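Local coordinates for protein aldehyde dehydrogenase (Burkholderia vietnamiensis, PDB 5KF0) that probably oxidises aldehydes to carboxylic acids with a nicotinamide coenzyme as hydride acceptor, and holds NADPH in its coenzyme pocket, at residues P160-L165 and E387-V392; S289-I294 and P334-S339; S339-L344 and A367-T372. One frame throughout, in Å; residues are numbered along the deposited sequence.

Interaction 1: P160-L165 and E387-V392; sequences PFNFPL and EAFGPV. With NDP (NADPH dihydro-nicotinamide-adenine-dinucleotide phosphate), chain E.
Phe161 and Asn162 meet Phe389 in a buried contact that closes the coenzyme pocket between two domains of the aldehyde dehydrogenase fold. Residues 160-165 follow strand 155-158 of the Rossmann-like coenzyme domain and run into helix 164-178; residues 387-392 come from the other alpha/beta domain, in the loop before strand 392-398. Residues 387-391 read Glu-Ala-Phe-Gly-Pro, the Glu-X-Phe-Gly-Pro signature of this family.

Across the gap Phe161 CZ lies 3.8 Å from Phe389 CE2, and it comes to the edge of the Phe389 ring instead of its face. Asn162 also arrives at that edge, with ND2 3.5 Å from Phe389 CZ and its amide plane turned 60° from the ring. Having CG between its backbone N and carbonyl carbon (chi1 63°), Asn162 aims its amide at the coenzyme: OD1 is 3.3 Å from NDP C6N, while ND2 donates to Gln291 O and sits over the centre of the Phe163 ring. That position is consistent with the oxyanion-hole asparagine of related dehydrogenases.

The coenzyme passes between the two segments. Phe161 N donates to phosphate oxygen O1N of NDP at 3.1 Å, a backbone N-H given to the phosphate, with the Phe161 side chain left to pack on Phe389. Phe389 suits its place because its flat face takes the nicotinamide ribose, with NDP C3D 3.7 Å above the ring plane and toward its rim. A carboxylate is equally apt for the paired ribose hydroxyls: the extended Glu387 chain brings both oxygens to them, one to each. NDP O2D donates to Glu387 OE1 at 2.6 Å, and NDP O3D to Glu387 OE2 at 2.8 Å.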
loop_
_atom_site.group_PDB
_atom_site.type_symbol
_atom_site.label_atom_id
_atom_site.label_comp_id
_atom_site.label_asym_id
_atom_site.label_seq_id
_atom_site.Cartn_x
_atom_site.Cartn_y
_atom_site.Cartn_z
ATOM N N PRO A 160 29.699 -4.741 -12.140
ATOM C CA PRO A 160 30.501 -5.700 -12.914
ATOM C C PRO A 160 30.727 -5.273 -14.350
ATOM O O PRO A 160 30.306 -4.188 -14.772
ATOM C CB PRO A 160 29.652 -6.968 -12.852
ATOM C CG PRO A 160 28.254 -6.394 -12.978
ATOM C CD PRO A 160 28.264 -5.084 -12.194
ATOM N N PHE A 161 31.392 -6.133 -15.129
ATOM C CA PHE A 161 31.806 -5.716 -16.463
ATOM C C PHE A 161 30.699 -5.831 -17.501
ATOM O O PHE A 161 30.797 -5.185 -18.546
ATOM C CB PHE A 161 33.014 -6.537 -16.952
ATOM C CG PHE A 161 32.639 -7.883 -17.565
ATOM C CD1 PHE A 161 32.303 -7.991 -18.909
ATOM C CD2 PHE A 161 32.628 -9.028 -16.780
ATOM C CE1 PHE A 161 31.948 -9.228 -19.463
ATOM C CE2 PHE A 161 32.290 -10.254 -17.320
ATOM C CZ PHE A 161 31.955 -10.356 -18.665
ATOM N N ASN A 162 29.682 -6.676 -17.280
ATOM C CA ASN A 162 28.952 -7.148 -18.456
ATOM C C ASN A 162 27.769 -6.272 -18.842
ATOM O O ASN A 162 27.483 -6.124 -20.034
ATOM C CB ASN A 162 28.486 -8.593 -18.266
ATOM C CG ASN A 162 27.506 -8.745 -17.128
ATOM O OD1 ASN A 162 27.672 -8.153 -16.061
ATOM N ND2 ASN A 162 26.485 -9.560 -17.344
ATOM N N PHE A 163 27.059 -5.698 -17.874
ATOM C CA PHE A 163 26.033 -4.691 -18.138
ATOM C C PHE A 163 26.462 -3.449 -17.367
ATOM O O PHE A 163 25.810 -3.056 -16.388
ATOM C CB PHE A 163 24.628 -5.128 -17.709
ATOM C CG PHE A 163 24.211 -6.513 -18.165
ATOM C CD1 PHE A 163 24.607 -7.035 -19.394
ATOM C CD2 PHE A 163 23.387 -7.280 -17.365
ATOM C CE1 PHE A 163 24.194 -8.309 -19.791
ATOM C CE2 PHE A 163 22.965 -8.546 -17.757
ATOM C CZ PHE A 163 23.374 -9.063 -18.967
ATOM N N PRO A 164 27.571 -2.821 -17.762
ATOM C CA PRO A 164 28.158 -1.792 -16.886
ATOM C C PRO A 164 27.308 -0.544 -16.765
ATOM O O PRO A 164 27.317 0.088 -15.703
ATOM C CB PRO A 164 29.507 -1.493 -17.546
ATOM C CG PRO A 164 29.301 -1.816 -18.995
ATOM C CD PRO A 164 28.345 -2.992 -19.011
ATOM N N LEU A 165 26.583 -0.160 -17.815
ATOM C CA LEU A 165 25.718 1.011 -17.720
ATOM C C LEU A 165 24.509 0.719 -16.844
ATOM O O LEU A 165 24.255 1.418 -15.857
ATOM C CB LEU A 165 25.264 1.452 -19.114
ATOM C CG LEU A 165 26.344 2.109 -19.970
ATOM C CD1 LEU A 165 25.800 2.443 -21.350
ATOM C CD2 LEU A 165 26.864 3.354 -19.290
ATOM N N GLU A 387 28.699 -21.469 -12.818
ATOM C CA GLU A 387 28.171 -20.435 -13.707
ATOM C C GLU A 387 28.996 -20.399 -14.992
ATOM O O GLU A 387 30.155 -19.963 -14.986
ATOM C CB GLU A 387 28.166 -19.076 -13.011
ATOM C CG GLU A 387 27.500 -17.997 -13.859
ATOM C CD GLU A 387 27.360 -16.678 -13.118
ATOM O OE1 GLU A 387 26.445 -15.903 -13.458
ATOM O OE2 GLU A 387 28.184 -16.409 -12.213
ATOM N N ALA A 388 28.391 -20.836 -16.098
ATOM C CA ALA A 388 29.126 -20.923 -17.361
ATOM C C ALA A 388 29.620 -19.550 -17.812
ATOM O O ALA A 388 30.795 -19.384 -18.165
ATOM C CB ALA A 388 28.241 -21.550 -18.439
ATOM N N PHE A 389 28.730 -18.557 -17.796
ATOM C CA PHE A 389 29.018 -17.188 -18.235
ATOM C C PHE A 389 29.712 -17.167 -19.593
ATOM O O PHE A 389 30.736 -16.513 -19.800
ATOM C CB PHE A 389 29.822 -16.408 -17.192
ATOM C CG PHE A 389 29.263 -15.043 -16.950
ATOM C CD1 PHE A 389 28.012 -14.914 -16.366
ATOM C CD2 PHE A 389 29.927 -13.898 -17.385
ATOM C CE1 PHE A 389 27.449 -13.672 -16.164
ATOM C CE2 PHE A 389 29.361 -12.643 -17.186
ATOM C CZ PHE A 389 28.125 -12.533 -16.582
ATOM N N GLY A 390 29.134 -17.898 -20.529
ATOM C CA GLY A 390 29.637 -17.933 -21.878
ATOM C C GLY A 390 28.600 -18.580 -22.764
ATOM O O GLY A 390 27.521 -18.955 -22.304
ATOM N N PRO A 391 28.903 -18.722 -24.052
ATOM C CA PRO A 391 27.869 -19.093 -25.031
ATOM C C PRO A 391 27.676 -20.604 -25.143
ATOM O O PRO A 391 27.766 -21.186 -26.223
ATOM C CB PRO A 391 28.412 -18.471 -26.325
ATOM C CG PRO A 391 29.896 -18.544 -26.166
ATOM C CD PRO A 391 30.157 -18.285 -24.696
ATOM N N VAL A 392 27.380 -21.236 -24.008
ATOM C CA VAL A 392 27.151 -22.672 -23.928
ATOM C C VAL A 392 25.846 -22.909 -23.189
ATOM O O VAL A 392 25.583 -22.274 -22.162
ATOM C CB VAL A 392 28.302 -23.392 -23.196
ATOM C CG1 VAL A 392 28.003 -24.890 -23.064
ATOM C CG2 VAL A 392 29.619 -23.149 -23.910
HETATM P PA NDP E . 33.541 -9.895 -10.472
HETATM O O1A NDP E . 33.035 -10.480 -9.196
HETATM O O2A NDP E . 34.834 -10.554 -10.951
HETATM O O5B NDP E . 33.775 -8.326 -10.364
HETATM C C5B NDP E . 32.620 -7.500 -10.075
HETATM C C4B NDP E . 33.089 -6.212 -9.452
HETATM O O4B NDP E . 33.627 -6.482 -8.137
HETATM C C3B NDP E . 34.204 -5.490 -10.219
HETATM O O3B NDP E . 34.061 -4.078 -10.086
HETATM C C2B NDP E . 35.451 -5.958 -9.468
HETATM O O2B NDP E . 36.585 -5.072 -9.573
HETATM C C1B NDP E . 34.913 -5.906 -8.050
HETATM N N9A NDP E . 35.698 -6.657 -7.078
HETATM C C8A NDP E . 36.165 -7.941 -7.163
HETATM N N7A NDP E . 36.793 -8.351 -6.085
HETATM C C5A NDP E . 36.736 -7.258 -5.236
HETATM C C6A NDP E . 37.209 -7.044 -3.926
HETATM N N6A NDP E . 37.894 -7.953 -3.221
HETATM N N1A NDP E . 36.965 -5.840 -3.360
HETATM C C2A NDP E . 36.303 -4.918 -4.063
HETATM N N3A NDP E . 35.815 -5.000 -5.303
HETATM C C4A NDP E . 36.068 -6.204 -5.836
HETATM O O3 NDP E . 32.417 -10.040 -11.586
HETATM P PN NDP E . 32.388 -9.717 -13.144
HETATM O O1N NDP E . 32.733 -8.290 -13.367
HETATM O O2N NDP E . 33.273 -10.731 -13.823
HETATM O O5D NDP E . 30.876 -9.940 -13.567
HETATM C C5D NDP E . 30.266 -11.220 -13.794
HETATM C C4D NDP E . 29.545 -11.648 -12.540
HETATM O O4D NDP E . 28.548 -10.656 -12.179
HETATM C C3D NDP E . 28.799 -12.973 -12.713
HETATM O O3D NDP E . 28.935 -13.833 -11.588
HETATM C C2D NDP E . 27.359 -12.507 -12.920
HETATM O O2D NDP E . 26.339 -13.459 -12.637
HETATM C C1D NDP E . 27.306 -11.307 -11.984
HETATM N N1N NDP E . 26.192 -10.458 -12.389
HETATM C C2N NDP E . 25.121 -10.234 -11.556
HETATM C C3N NDP E . 24.009 -9.590 -11.960
HETATM C C7N NDP E . 22.889 -9.274 -11.032
HETATM O O7N NDP E . 22.250 -8.231 -11.228
HETATM N N7N NDP E . 22.571 -10.147 -10.078
HETATM C C4N NDP E . 23.854 -9.198 -13.386
HETATM C C5N NDP E . 25.171 -9.185 -14.085
HETATM C C6N NDP E . 26.210 -9.844 -13.607
HETATM P P2B NDP E . 37.652 -5.201 -10.813
HETATM O O1X NDP E . 37.103 -6.172 -11.789
HETATM O O2X NDP E . 37.801 -3.781 -11.275
HETATM O O3X NDP E . 38.956 -5.669 -10.204
#

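Interaction 2: S289-I294 and P334-S339; sequences SGQSCI and PMISES. With NDP (NADPH dihydro-nicotinamide-adenine-dinucleotide phosphate), chain E.
The nicotinamide pocket's cysteine loop, residues 289-294, is tied through Gln291 to the backbone of Ile336 and, by way of a water, of Pro334. Gln291 has CG anti to its carbonyl carbon (chi1 -63°) and an extended chain beyond, long enough to deliver a primary amide to a buried loop. There Ile336 N donates to Gln291 OE1 at 2.9 Å, approaching in the carbonyl plane on a lone pair. The other end of the amide works through water: Gln291 NE2 gives a hydrogen bond to water 1 at 3.0 Å, and that water donates to Pro334 O at 2.8 Å. Glutamine fits here because one group both accepts and donates.

Two residues on, Cys293 SG is covalently joined to NDP C4N, with 2.1 Å between them, so the coenzyme is held as an adduct. Cys293 probably corresponds to the family's nucleophilic cysteine. Before it, Ser292 OG accepts from Ile294 N at 3.1 Å in an ST turn that shapes the loop.

The loop links helix 274-286 to strand 298-302. On the opposing segment, Met335 pairs by backbone with Ala367 beside strand 368-375, and Ser337 is the N-cap of helix 338-353.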
loop_
_atom_site.group_PDB
_atom_site.type_symbol
_atom_site.label_atom_id
_atom_site.label_comp_id
_atom_site.label_asym_id
_atom_site.label_seq_id
_atom_site.Cartn_x
_atom_site.Cartn_y
_atom_site.Cartn_z
ATOM N N SER A 289 26.822 -13.357 -25.836
ATOM C CA SER A 289 27.622 -14.578 -25.746
ATOM C C SER A 289 27.465 -15.250 -24.387
ATOM O O SER A 289 28.414 -15.799 -23.830
ATOM C CB SER A 289 29.089 -14.289 -26.052
ATOM O OG SER A 289 29.203 -13.687 -27.336
ATOM N N GLY A 290 26.248 -15.202 -23.849
ATOM C CA GLY A 290 25.964 -15.843 -22.580
ATOM C C GLY A 290 26.504 -15.129 -21.363
ATOM O O GLY A 290 26.431 -15.679 -20.259
ATOM N N GLN A 291 27.055 -13.924 -21.526
ATOM C CA GLN A 291 27.641 -13.183 -20.406
ATOM C C GLN A 291 26.553 -12.343 -19.731
ATOM O O GLN A 291 26.544 -11.105 -19.754
ATOM C CB GLN A 291 28.817 -12.350 -20.898
ATOM C CG GLN A 291 29.936 -13.244 -21.443
ATOM C CD GLN A 291 31.166 -12.465 -21.883
ATOM O OE1 GLN A 291 32.283 -12.808 -21.513
ATOM N NE2 GLN A 291 30.959 -11.424 -22.688
ATOM N N SER A 292 25.611 -13.064 -19.126
ATOM C CA SER A 292 24.472 -12.492 -18.427
ATOM C C SER A 292 24.250 -13.273 -17.139
ATOM O O SER A 292 24.344 -14.505 -17.138
ATOM C CB SER A 292 23.193 -12.559 -19.269
ATOM O OG SER A 292 22.042 -12.250 -18.483
ATOM N N CYS A 293 23.931 -12.555 -16.057
ATOM C CA CYS A 293 23.627 -13.204 -14.787
ATOM C C CYS A 293 22.338 -14.018 -14.827
ATOM O O CYS A 293 22.092 -14.786 -13.886
ATOM C CB CYS A 293 23.537 -12.165 -13.671
ATOM S SG CYS A 293 22.625 -10.677 -14.109
ATOM N N ILE A 294 21.519 -13.873 -15.874
ATOM C CA ILE A 294 20.335 -14.711 -16.035
ATOM C C ILE A 294 20.327 -15.349 -17.414
ATOM O O ILE A 294 19.263 -15.709 -17.931
ATOM C CB ILE A 294 19.033 -13.929 -15.777
ATOM C CG1 ILE A 294 19.065 -12.547 -16.447
ATOM C CG2 ILE A 294 18.763 -13.833 -14.259
ATOM C CD1 ILE A 294 17.773 -11.737 -16.235
ATOM N N PRO A 334 32.982 -11.503 -28.795
ATOM C CA PRO A 334 34.016 -12.169 -27.994
ATOM C C PRO A 334 33.606 -12.312 -26.539
ATOM O O PRO A 334 32.911 -11.466 -25.976
ATOM C CB PRO A 334 35.215 -11.222 -28.116
ATOM C CG PRO A 334 34.590 -9.882 -28.303
ATOM C CD PRO A 334 33.389 -10.143 -29.195
ATOM N N MET A 335 34.073 -13.389 -25.914
ATOM C CA MET A 335 34.032 -13.408 -24.458
ATOM C C MET A 335 35.010 -12.364 -23.915
ATOM O O MET A 335 35.865 -11.835 -24.635
ATOM C CB MET A 335 34.355 -14.801 -23.929
ATOM C CG MET A 335 33.265 -15.819 -24.247
ATOM S SD MET A 335 33.649 -17.458 -23.624
ATOM C CE MET A 335 33.638 -17.147 -21.844
ATOM N N ILE A 336 34.864 -12.060 -22.623
ATOM C CA ILE A 336 35.548 -10.910 -22.048
ATOM C C ILE A 336 37.060 -11.080 -22.026
ATOM O O ILE A 336 37.780 -10.074 -22.021
ATOM C CB ILE A 336 34.989 -10.623 -20.638
ATOM C CG1 ILE A 336 35.503 -9.273 -20.115
ATOM C CG2 ILE A 336 35.301 -11.784 -19.668
ATOM C CD1 ILE A 336 35.113 -8.085 -21.001
ATOM N N SER A 337 37.568 -12.312 -22.039
ATOM C CA SER A 337 39.010 -12.535 -22.091
ATOM C C SER A 337 39.291 -13.961 -22.538
ATOM O O SER A 337 38.441 -14.850 -22.412
ATOM C CB SER A 337 39.665 -12.286 -20.733
ATOM O OG SER A 337 39.247 -13.272 -19.804
ATOM N N GLU A 338 40.513 -14.169 -23.049
ATOM C CA GLU A 338 40.947 -15.524 -23.382
ATOM C C GLU A 338 40.946 -16.432 -22.157
ATOM O O GLU A 338 40.647 -17.626 -22.275
ATOM C CB GLU A 338 42.338 -15.503 -24.025
ATOM C CG GLU A 338 42.353 -14.893 -25.399
ATOM C CD GLU A 338 43.641 -15.187 -26.155
ATOM O OE1 GLU A 338 44.507 -15.902 -25.606
ATOM O OE2 GLU A 338 43.779 -14.706 -27.297
ATOM N N SER A 339 41.270 -15.894 -20.976
ATOM C CA SER A 339 41.285 -16.743 -19.790
ATOM C C SER A 339 39.881 -17.218 -19.433
ATOM O O SER A 339 39.706 -18.363 -18.997
ATOM C CB SER A 339 41.941 -16.017 -18.611
ATOM O OG SER A 339 41.242 -14.843 -18.250
HETATM P PA NDP E . 33.541 -9.895 -10.472
HETATM O O1A NDP E . 33.035 -10.480 -9.196
HETATM O O2A NDP E . 34.834 -10.554 -10.951
HETATM O O5B NDP E . 33.775 -8.326 -10.364
HETATM C C5B NDP E . 32.620 -7.500 -10.075
HETATM C C4B NDP E . 33.089 -6.212 -9.452
HETATM O O4B NDP E . 33.627 -6.482 -8.137
HETATM C C3B NDP E . 34.204 -5.490 -10.219
HETATM O O3B NDP E . 34.061 -4.078 -10.086
HETATM C C2B NDP E . 35.451 -5.958 -9.468
HETATM O O2B NDP E . 36.585 -5.072 -9.573
HETATM C C1B NDP E . 34.913 -5.906 -8.050
HETATM N N9A NDP E . 35.698 -6.657 -7.078
HETATM C C8A NDP E . 36.165 -7.941 -7.163
HETATM N N7A NDP E . 36.793 -8.351 -6.085
HETATM C C5A NDP E . 36.736 -7.258 -5.236
HETATM C C6A NDP E . 37.209 -7.044 -3.926
HETATM N N6A NDP E . 37.894 -7.953 -3.221
HETATM N N1A NDP E . 36.965 -5.840 -3.360
HETATM C C2A NDP E . 36.303 -4.918 -4.063
HETATM N N3A NDP E . 35.815 -5.000 -5.303
HETATM C C4A NDP E . 36.068 -6.204 -5.836
HETATM O O3 NDP E . 32.417 -10.040 -11.586
HETATM P PN NDP E . 32.388 -9.717 -13.144
HETATM O O1N NDP E . 32.733 -8.290 -13.367
HETATM O O2N NDP E . 33.273 -10.731 -13.823
HETATM O O5D NDP E . 30.876 -9.940 -13.567
HETATM C C5D NDP E . 30.266 -11.220 -13.794
HETATM C C4D NDP E . 29.545 -11.648 -12.540
HETATM O O4D NDP E . 28.548 -10.656 -12.179
HETATM C C3D NDP E . 28.799 -12.973 -12.713
HETATM O O3D NDP E . 28.935 -13.833 -11.588
HETATM C C2D NDP E . 27.359 -12.507 -12.920
HETATM O O2D NDP E . 26.339 -13.459 -12.637
HETATM C C1D NDP E . 27.306 -11.307 -11.984
HETATM N N1N NDP E . 26.192 -10.458 -12.389
HETATM C C2N NDP E . 25.121 -10.234 -11.556
HETATM C C3N NDP E . 24.009 -9.590 -11.960
HETATM C C7N NDP E . 22.889 -9.274 -11.032
HETATM O O7N NDP E . 22.250 -8.231 -11.228
HETATM N N7N NDP E . 22.571 -10.147 -10.078
HETATM C C4N NDP E . 23.854 -9.198 -13.386
HETATM C C5N NDP E . 25.171 -9.185 -14.085
HETATM C C6N NDP E . 26.210 -9.844 -13.607
HETATM P P2B NDP E . 37.652 -5.201 -10.813
HETATM O O1X NDP E . 37.103 -6.172 -11.789
HETATM O O2X NDP E . 37.801 -3.781 -11.275
HETATM O O3X NDP E . 38.956 -5.669 -10.204
HETATM O O HOH W 1 33.117 -9.706 -23.745
#

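Interaction 3: S339-L344 and A367-T372; sequences SESRRL and AMFEAT
Ala367 presses its backbone against helix 338-353, where its CA is 4.0 Å from Ser341 CB. Two small residues let the chain come this near the helix. Ser341 OG, anti to its own backbone N (chi1 -178°), bonds to Gly366 O, which settles its buried hydroxyl just before the strand begins. Met368 opens strand 368-375 with its CB pointing away from the helix; its side chain packs on Pro334 and Met322.

Phe369 points back and is the main apolar partner. The Phe369 and Leu344 side chains cross at about a right angle: Leu344 CG is 3.8 Å from Phe369 CE2, and CD2 of the leucine lies over one ring face. Ser341 OG meets the same ring obliquely, 3.6 Å from Phe369 CD2, while Ser341 O lies at the ring's edge. This is a helix packed on a sheet in the alpha/beta domain that carries the family's Glu-X-Phe-Gly-Pro loop; Val392, from the parallel neighbouring strand 392-398, also touches both Leu344 and Phe369. Within the helix, Arg343 holds Glu340 in a side-on salt bridge, NE and NH2 each 2.8 Å from Glu340 OE1 and both from the same face of the carboxylate.

Beyond the ring, Glu370 OE2 accepts from Lys363 N, in the link between strands 357-360 and 364-365. Thr372 follows, its OG1 at the edge of the Phe369 ring. That hydroxyl donates to Glu370 O at 2.7 Å from 53° out of the carbonyl plane, and also bonds to Gly362 N.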
loop_
_atom_site.group_PDB
_atom_site.type_symbol
_atom_site.label_atom_id
_atom_site.label_comp_id
_atom_site.label_asym_id
_atom_site.label_seq_id
_atom_site.Cartn_x
_atom_site.Cartn_y
_atom_site.Cartn_z
ATOM N N SER A 339 41.270 -15.894 -20.976
ATOM C CA SER A 339 41.285 -16.743 -19.790
ATOM C C SER A 339 39.881 -17.218 -19.433
ATOM O O SER A 339 39.706 -18.363 -18.997
ATOM C CB SER A 339 41.941 -16.017 -18.611
ATOM O OG SER A 339 41.242 -14.843 -18.250
ATOM N N GLU A 340 38.867 -16.375 -19.631
ATOM C CA GLU A 340 37.505 -16.814 -19.348
ATOM C C GLU A 340 37.030 -17.823 -20.384
ATOM O O GLU A 340 36.306 -18.772 -20.051
ATOM C CB GLU A 340 36.572 -15.604 -19.274
ATOM C CG GLU A 340 36.703 -14.852 -17.952
ATOM C CD GLU A 340 36.403 -15.752 -16.760
ATOM O OE1 GLU A 340 35.249 -16.189 -16.622
ATOM O OE2 GLU A 340 37.328 -16.041 -15.972
ATOM N N SER A 341 37.444 -17.645 -21.639
ATOM C CA SER A 341 37.137 -18.629 -22.670
ATOM C C SER A 341 37.782 -19.972 -22.348
ATOM O O SER A 341 37.148 -21.023 -22.491
ATOM C CB SER A 341 37.601 -18.104 -24.029
ATOM O OG SER A 341 37.281 -19.020 -25.051
ATOM N N ARG A 342 39.038 -19.956 -21.885
ATOM C CA ARG A 342 39.708 -21.207 -21.540
ATOM C C ARG A 342 39.060 -21.886 -20.341
ATOM O O ARG A 342 39.009 -23.121 -20.294
ATOM C CB ARG A 342 41.190 -20.962 -21.262
ATOM C CG ARG A 342 42.008 -20.690 -22.505
ATOM C CD ARG A 342 43.502 -20.798 -22.218
ATOM N NE ARG A 342 43.953 -19.814 -21.236
ATOM C CZ ARG A 342 44.281 -18.560 -21.533
ATOM N NH1 ARG A 342 44.199 -18.130 -22.784
ATOM N NH2 ARG A 342 44.687 -17.732 -20.579
ATOM N N ARG A 343 38.568 -21.108 -19.369
ATOM C CA ARG A 343 37.834 -21.702 -18.253
ATOM C C ARG A 343 36.640 -22.497 -18.762
ATOM O O ARG A 343 36.476 -23.681 -18.445
ATOM C CB ARG A 343 37.365 -20.622 -17.275
ATOM C CG ARG A 343 36.333 -21.146 -16.253
ATOM C CD ARG A 343 35.664 -20.046 -15.429
ATOM N NE ARG A 343 35.057 -18.989 -16.247
ATOM C CZ ARG A 343 33.886 -19.093 -16.867
ATOM N NH1 ARG A 343 33.185 -20.213 -16.787
ATOM N NH2 ARG A 343 33.425 -18.076 -17.590
ATOM N N LEU A 344 35.799 -21.854 -19.566
ATOM C CA LEU A 344 34.577 -22.498 -20.035
ATOM C C LEU A 344 34.880 -23.653 -20.983
ATOM O O LEU A 344 34.238 -24.707 -20.904
ATOM C CB LEU A 344 33.678 -21.464 -20.707
ATOM C CG LEU A 344 32.339 -21.996 -21.211
ATOM C CD1 LEU A 344 31.556 -22.705 -20.096
ATOM C CD2 LEU A 344 31.563 -20.803 -21.738
ATOM N N ALA A 367 39.276 -15.792 -27.561
ATOM C CA ALA A 367 38.043 -15.392 -26.900
ATOM C C ALA A 367 36.810 -15.547 -27.781
ATOM O O ALA A 367 35.703 -15.256 -27.315
ATOM C CB ALA A 367 38.147 -13.943 -26.406
ATOM N N MET A 368 36.957 -15.990 -29.031
ATOM C CA MET A 368 35.805 -16.204 -29.910
ATOM C C MET A 368 35.283 -17.623 -29.692
ATOM O O MET A 368 35.810 -18.590 -30.255
ATOM C CB MET A 368 36.169 -15.947 -31.369
ATOM C CG MET A 368 36.675 -14.532 -31.639
ATOM S SD MET A 368 35.617 -13.168 -31.078
ATOM C CE MET A 368 34.086 -13.504 -31.920
ATOM N N PHE A 369 34.233 -17.732 -28.883
ATOM C CA PHE A 369 33.597 -18.992 -28.514
ATOM C C PHE A 369 32.257 -19.058 -29.241
ATOM O O PHE A 369 31.381 -18.226 -28.991
ATOM C CB PHE A 369 33.413 -19.022 -26.991
ATOM C CG PHE A 369 33.305 -20.394 -26.377
ATOM C CD1 PHE A 369 32.378 -21.319 -26.830
ATOM C CD2 PHE A 369 34.111 -20.730 -25.287
ATOM C CE1 PHE A 369 32.270 -22.575 -26.231
ATOM C CE2 PHE A 369 34.005 -21.981 -24.675
ATOM C CZ PHE A 369 33.083 -22.906 -25.157
ATOM N N GLU A 370 32.093 -20.017 -30.155
ATOM C CA GLU A 370 30.837 -19.978 -30.881
ATOM C C GLU A 370 29.677 -20.454 -30.000
ATOM O O GLU A 370 29.842 -21.076 -28.950
ATOM C CB GLU A 370 30.926 -20.781 -32.182
ATOM C CG GLU A 370 31.012 -22.275 -32.042
ATOM C CD GLU A 370 31.147 -22.962 -33.397
ATOM O OE1 GLU A 370 30.774 -22.353 -34.428
ATOM O OE2 GLU A 370 31.630 -24.109 -33.432
ATOM N N ALA A 371 28.475 -20.069 -30.427
ATOM C CA ALA A 371 27.282 -20.539 -29.737
ATOM C C ALA A 371 27.270 -22.063 -29.775
ATOM O O ALA A 371 27.380 -22.667 -30.846
ATOM C CB ALA A 371 26.021 -19.969 -30.390
ATOM N N THR A 372 27.149 -22.681 -28.602
ATOM C CA THR A 372 27.394 -24.107 -28.434
ATOM C C THR A 372 26.282 -24.738 -27.609
ATOM O O THR A 372 25.827 -24.158 -26.618
ATOM C CB THR A 372 28.768 -24.316 -27.770
ATOM O OG1 THR A 372 29.794 -23.787 -28.630
ATOM C CG2 THR A 372 29.062 -25.784 -27.516
#

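Overall arrangement
All three contacts are buried, but interactions 1 and 2 include residues that touch the coenzyme, while interaction 3 lies farther out, its centre about 21 Å from the centre of the chain. Interaction 1 joins two domains through aromatic edges and the ligand; interaction 2 relies on one amide and a water; interaction 3 is apolar helix-on-sheet packing, with a salt bridge within the helix itself. Phe389 CE1 packs on Ser292 O, where interactions 1 and 2 meet. Interactions 2 and 3 share helix 338-353 and Ser339. Arg343 NH1 reaches Ala388 O and Pro391 O meets Thr372 N, so interaction 3 backs the 387-392 loop. Along the chain, interactions 2 and 3 follow one another inside the loop closed by interaction 1.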